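Local coordinates for peroxiredoxin (Clostridioides difficile, PDB 6TSB), which combines peroxiredoxin and chitinase activities as the bifunctional spore coat protein CotE, represented here by its family 18 glycoside hydrolase (chitinase) domain, at the interface of chains A and B. Numbering follows the deposited sequence. Chains: chain A/B, Peroxiredoxin.

Contact 1: the interface of chains A and B. Residues chain A 262-263, 270, 275, 279; chain B 298, 306, 308.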
# COMPACT_ATOMS: atom_id res chain seq x y z
N GLY A 262 10.26 5.42 -13.87
CA GLY A 262 11.01 4.61 -12.89
C GLY A 262 12.40 4.36 -13.39
O GLY A 262 12.56 4.32 -14.61
N ARG A 263 13.37 4.24 -12.49
CA ARG A 263 14.77 3.90 -12.84
C ARG A 263 15.28 2.81 -11.88
O ARG A 263 14.84 2.80 -10.73
CB ARG A 263 15.66 5.14 -12.79
CG ARG A 263 17.16 4.85 -12.87
CD ARG A 263 18.06 6.07 -12.84
NE ARG A 263 17.85 7.00 -13.95
CZ ARG A 263 18.32 6.84 -15.19
NH1 ARG A 263 19.04 5.77 -15.51
NH2 ARG A 263 18.06 7.74 -16.11
N ARG A 270 11.71 3.06 -17.08
CA ARG A 270 10.35 2.73 -17.55
C ARG A 270 9.48 3.96 -17.35
O ARG A 270 9.64 4.61 -16.32
CB ARG A 270 9.83 1.49 -16.81
CG ARG A 270 10.63 0.21 -17.04
CD ARG A 270 10.55 -0.35 -18.45
NE ARG A 270 11.12 -1.69 -18.57
CZ ARG A 270 12.37 -1.99 -18.95
NH1 ARG A 270 13.25 -1.05 -19.26
NH2 ARG A 270 12.73 -3.25 -19.01
N LEU A 275 5.02 1.03 -16.24
CA LEU A 275 4.86 0.43 -14.89
C LEU A 275 3.38 0.06 -14.67
O LEU A 275 3.10 -1.03 -14.13
CB LEU A 275 5.37 1.43 -13.84
CG LEU A 275 6.85 1.81 -13.90
CD1 LEU A 275 7.18 2.88 -12.87
CD2 LEU A 275 7.75 0.60 -13.69
N TYR A 279 4.00 -3.90 -14.24
CA TYR A 279 4.67 -3.85 -12.91
C TYR A 279 3.70 -3.78 -11.71
O TYR A 279 4.06 -4.46 -10.74
CB TYR A 279 5.70 -2.72 -12.88
CG TYR A 279 6.89 -2.92 -13.79
CD1 TYR A 279 6.84 -2.57 -15.13
CD2 TYR A 279 8.09 -3.42 -13.30
CE1 TYR A 279 7.94 -2.72 -15.97
CE2 TYR A 279 9.20 -3.57 -14.13
CZ TYR A 279 9.12 -3.23 -15.47
OH TYR A 279 10.21 -3.39 -16.28
N LEU B 298 9.92 -1.10 -5.91
CA LEU B 298 9.50 -2.49 -6.22
C LEU B 298 10.65 -3.46 -5.95
O LEU B 298 11.82 -3.11 -6.27
CB LEU B 298 9.06 -2.59 -7.68
CG LEU B 298 8.00 -1.58 -8.13
CD1 LEU B 298 7.40 -2.01 -9.47
CD2 LEU B 298 6.91 -1.39 -7.09
N MET B 306 12.90 -1.43 -8.85
CA MET B 306 12.42 -0.16 -9.48
C MET B 306 12.26 0.97 -8.45
O MET B 306 11.69 0.72 -7.37
CB MET B 306 11.07 -0.39 -10.16
CG MET B 306 10.65 0.74 -11.07
SD MET B 306 11.77 0.96 -12.45
CE MET B 306 11.72 -0.66 -13.21
N TYR B 308 10.48 4.87 -8.40
CA TYR B 308 9.58 5.81 -9.11
C TYR B 308 8.89 6.67 -8.07
O TYR B 308 9.28 6.57 -6.89
CB TYR B 308 8.63 5.03 -10.03
CG TYR B 308 7.62 4.14 -9.36
CD1 TYR B 308 8.01 2.94 -8.76
CD2 TYR B 308 6.27 4.45 -9.35
CE1 TYR B 308 7.09 2.11 -8.14
CE2 TYR B 308 5.34 3.62 -8.76
CZ TYR B 308 5.75 2.44 -8.14
OH TYR B 308 4.85 1.62 -7.53

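Contact 2: the interface of chains A and B. Residues chain A 336-339; chain B 48, 272-273.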
# COMPACT_ATOMS: atom_id res chain seq x y z
N TYR A 336 -6.05 -22.79 2.50
CA TYR A 336 -6.26 -21.63 1.60
C TYR A 336 -4.97 -20.81 1.43
O TYR A 336 -4.93 -19.89 0.60
CB TYR A 336 -7.39 -20.76 2.16
CG TYR A 336 -8.76 -21.38 2.18
CD1 TYR A 336 -9.04 -22.60 1.57
CD2 TYR A 336 -9.81 -20.69 2.75
CE1 TYR A 336 -10.33 -23.12 1.56
CE2 TYR A 336 -11.09 -21.20 2.77
CZ TYR A 336 -11.36 -22.42 2.18
OH TYR A 336 -12.65 -22.87 2.21
N ASP A 337 -3.94 -21.18 2.19
CA ASP A 337 -2.69 -20.43 2.44
C ASP A 337 -1.57 -21.48 2.47
O ASP A 337 -0.91 -21.67 3.53
CB ASP A 337 -2.84 -19.59 3.72
CG ASP A 337 -1.57 -18.90 4.23
OD1 ASP A 337 -0.99 -18.10 3.48
OD2 ASP A 337 -1.17 -19.20 5.38
N GLN A 338 -1.38 -22.18 1.33
CA GLN A 338 -0.52 -23.39 1.20
C GLN A 338 0.94 -23.00 1.47
O GLN A 338 1.67 -23.84 1.98
CB GLN A 338 -0.71 -24.06 -0.16
CG GLN A 338 -2.08 -24.70 -0.38
CD GLN A 338 -2.36 -25.97 0.40
OE1 GLN A 338 -1.54 -26.46 1.19
NE2 GLN A 338 -3.55 -26.53 0.20
N ALA A 339 1.35 -21.76 1.18
CA ALA A 339 2.73 -21.27 1.42
C ALA A 339 2.90 -20.73 2.85
O ALA A 339 4.01 -20.35 3.18
CB ALA A 339 3.09 -20.23 0.38
N ASN B 48 0.77 -29.15 4.10
CA ASN B 48 1.44 -27.82 4.18
C ASN B 48 1.17 -27.08 5.51
O ASN B 48 1.51 -25.91 5.62
CB ASN B 48 1.09 -26.99 2.95
CG ASN B 48 1.69 -27.57 1.68
OD1 ASN B 48 2.86 -27.97 1.69
ND2 ASN B 48 0.91 -27.61 0.61
N TYR B 272 -6.61 -17.25 -0.29
CA TYR B 272 -5.48 -16.31 -0.37
C TYR B 272 -4.60 -16.71 -1.56
O TYR B 272 -4.30 -15.84 -2.38
CB TYR B 272 -4.68 -16.25 0.92
CG TYR B 272 -3.56 -15.26 0.83
CD1 TYR B 272 -3.83 -13.94 0.50
CD2 TYR B 272 -2.25 -15.63 1.05
CE1 TYR B 272 -2.81 -13.00 0.40
CE2 TYR B 272 -1.22 -14.69 0.99
CZ TYR B 272 -1.50 -13.37 0.66
OH TYR B 272 -0.49 -12.45 0.60
N ASP B 273 -4.24 -18.00 -1.68
CA ASP B 273 -3.49 -18.56 -2.83
C ASP B 273 -4.07 -18.05 -4.16
O ASP B 273 -3.26 -17.59 -4.99
CB ASP B 273 -3.37 -20.07 -2.68
CG ASP B 273 -2.47 -20.38 -1.49
OD1 ASP B 273 -1.87 -19.39 -0.97
OD2 ASP B 273 -2.39 -21.59 -1.07
O HOH W 1 -0.12 -18.98 1.06
O HOH W 2 -1.67 -28.21 3.28

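Contact 3: the interface of chains A and B. Residues chain A 41, 43, 60-61; chain B 332-333, 336.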
# COMPACT_ATOMS: atom_id res chain seq x y z
N TYR A 41 7.53 19.47 -18.49
CA TYR A 41 8.35 19.25 -19.70
C TYR A 41 7.52 18.33 -20.59
O TYR A 41 6.97 17.32 -20.11
CB TYR A 41 9.76 18.71 -19.36
CG TYR A 41 10.71 19.74 -18.79
CD1 TYR A 41 10.66 20.12 -17.46
CD2 TYR A 41 11.62 20.41 -19.59
CE1 TYR A 41 11.49 21.10 -16.94
CE2 TYR A 41 12.47 21.38 -19.08
CZ TYR A 41 12.42 21.73 -17.75
OH TYR A 41 13.24 22.70 -17.24
N LEU A 43 8.22 16.28 -23.88
CA LEU A 43 9.17 15.67 -24.86
C LEU A 43 8.41 14.77 -25.84
O LEU A 43 8.03 13.64 -25.46
CB LEU A 43 10.21 14.85 -24.09
CG LEU A 43 11.27 14.18 -24.96
CD1 LEU A 43 12.06 15.23 -25.74
CD2 LEU A 43 12.18 13.28 -24.12
N ALA A 60 10.37 20.50 -24.95
CA ALA A 60 11.74 19.95 -25.05
C ALA A 60 11.94 19.21 -26.38
O ALA A 60 11.18 18.31 -26.72
CB ALA A 60 11.94 19.06 -23.86
N PHE A 61 12.96 19.58 -27.17
CA PHE A 61 13.91 20.66 -26.91
C PHE A 61 14.19 21.47 -28.19
O PHE A 61 13.94 20.98 -29.26
CB PHE A 61 15.28 20.12 -26.50
CG PHE A 61 15.33 19.36 -25.20
CD1 PHE A 61 15.36 20.04 -24.00
CD2 PHE A 61 15.43 17.98 -25.19
CE1 PHE A 61 15.44 19.33 -22.80
CE2 PHE A 61 15.52 17.28 -24.00
CZ PHE A 61 15.52 17.96 -22.80
N TRP B 332 9.03 15.66 -15.41
CA TRP B 332 9.70 15.10 -16.59
C TRP B 332 9.12 13.70 -16.77
O TRP B 332 9.46 12.83 -15.97
CB TRP B 332 11.22 15.04 -16.38
CG TRP B 332 11.89 14.47 -17.58
CD1 TRP B 332 12.14 13.16 -17.87
CD2 TRP B 332 12.28 15.21 -18.75
NE1 TRP B 332 12.71 13.04 -19.11
CE2 TRP B 332 12.81 14.29 -19.67
CE3 TRP B 332 12.25 16.57 -19.07
CZ2 TRP B 332 13.30 14.68 -20.91
CZ3 TRP B 332 12.73 16.95 -20.30
CH2 TRP B 332 13.24 16.02 -21.20
N THR B 333 8.24 13.46 -17.75
CA THR B 333 7.65 14.41 -18.68
C THR B 333 6.21 13.94 -18.97
O THR B 333 5.98 12.74 -18.83
CB THR B 333 8.52 14.47 -19.95
OG1 THR B 333 7.81 15.24 -20.92
CG2 THR B 333 8.89 13.09 -20.48
N TYR B 336 5.26 10.49 -20.60
CA TYR B 336 5.46 9.22 -19.87
C TYR B 336 4.19 8.81 -19.10
O TYR B 336 4.15 7.70 -18.55
CB TYR B 336 6.65 9.37 -18.92
CG TYR B 336 7.99 9.56 -19.58
CD1 TYR B 336 8.19 9.44 -20.95
CD2 TYR B 336 9.10 9.80 -18.79
CE1 TYR B 336 9.45 9.57 -21.51
CE2 TYR B 336 10.36 9.95 -19.33
CZ TYR B 336 10.54 9.83 -20.70
OH TYR B 336 11.81 9.98 -21.18

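Contact 1: the interface of chains A and B
B:Met306 reaches into a recess of chain A framed by A:Gly262, A:Arg270, A:Leu275 and A:Tyr279, and the contacts described here across the patch are apolar. Its thioether sulfur rests against the backbone of A:Gly262, with B:Met306 SD 3.6 Å from the carbonyl carbon C. Two bends in the chain (chi2 63°, chi3 57°) fold B:Met306 CE, the methyl, towards the rim of the tyrosine, 4.0 Å from A:Tyr279 CE2, and beside the aliphatic CG of A:Arg270. Farther back, B:Met306 CG lies 3.9 Å from A:Leu275 CD2.

The two branches of that leucine divide the work. A:Leu275 CD1 turns to chain B, 3.8 Å from B:Tyr308 CG, while CD2 also sits over the rim of one face of the A:Tyr279 ring. B:Tyr308 adds its CB, 3.7 Å from A:Gly262 CA. Nearby, the side chains of B:Leu298 and A:Tyr279 cross at about a right angle, B:Leu298 CD1 meeting A:Tyr279 CB at 3.9 Å.

Within chain A, a weak hydrogen bond runs from the guanidinium NE of A:Arg270 to A:Tyr279 OH.

This methionine-centred patch may hold exchanged segments of a dimer together: strands 261-264 and 268-271 and helix 272-278 of chain A receive strands 295-300 and 303-307 of chain B.

Contact 2: the interface of chains A and B
A:Gln338 OE1, the side-chain amide oxygen, is held by B:Asn48 from two directions, once directly and once through water. The amide ND2 of B:Asn48 donates to A:Gln338 OE1 at 2.8 Å. The acceptor lies in the plane of the asparagine amide, but the donor stands above the glutamine's carbonyl plane, 47° out of it, and the two amides are turned almost perpendicular. Water 2 joins the same oxygen to the backbone N of B:Asn48. The bend in the glutamine chain (chi2 -71°) swings its amide over to this partner.

At the other end of the patch, B:Asp273 reads the backbone of chain A. The carboxylate OD2 of B:Asp273 accepts the backbone N of A:Gln338 at 2.7 Å on the syn lone pair, and B:Asp273 N donates to the carbonyl O of A:Tyr336 at 3.0 Å in a bond that is almost straight, 177° at the hydrogen. The second carboxylate oxygen, B:Asp273 OD1, binds water 1 at 2.7 Å. That water also meets A:Asp337 OD1 and A:Ala339 N, so it bridges two carboxylates that would probably otherwise disfavour each other.

A:Asp337 lies alongside the ring of B:Tyr272, both pointing the same way. Helix 272-278 of chain B begins here, its backbone N-H turned outward to meet the chain A segment that leaves 3-10 helix 334-336, while the B:Asn48 loop flanks A:Gln338.

Contact 3: the interface of chains A and B
B:Trp332 pushes its indole between A:Tyr41, A:Leu43 and A:Phe61. From CB the side chain extends away from its own backbone N (chi1 180°), carrying the six-membered half of the indole into chain A. B:Trp332 CE3 comes first, 3.3 Å from A:Tyr41 CB. B:Trp332 CZ3 follows, 3.7 Å from A:Tyr41 CD2, which lies in the indole plane at its edge. At the far tip B:Trp332 CH2 meets A:Phe61 CZ at 3.4 Å, the two side chains crossing at about a right angle. Round the ring, B:Trp332 CZ2 abuts A:Leu43 CD2 at 3.7 Å.

Behind these groups, A:Ala60 CB backs one face of the A:Phe61 ring, and B:Thr333 CG2 sits over the centre of the B:Tyr336 ring. Cis peptide bonds precede both A:Phe61 and B:Thr333.

Strand 328-332 of chain B runs parallel to strand 37-43 of chain A, with a bridge between A:Tyr41 and B:Trp332. A tryptophan at this strand end typically floors the sugar-binding cleft of family 18 chitinases, so the two chains probably build one active site together. The hydroxyl of B:Thr333 accepts the backbone N of A:Leu43, with B:Thr333 OG1 3.2 Å from A:Leu43 N.

Contact 1 lies about 18 Å from contact 3 and 29 Å from contact 2, while contacts 2 and 3 are some 45 Å apart, measured between centres of their C-alpha atoms. Helix 272-278 serves both contact 1 and contact 2, in opposite chains, and Tyr336 recurs in contacts 2 and 3 the same way. The two-fold symmetry repeats each contact with the chains exchanged. In all three, a later segment of one chain packs on an earlier segment of the other, including strand pairing within a barrel. This suggests a domain-swapped dimer, though the structure alone does not show whether it forms in the spore.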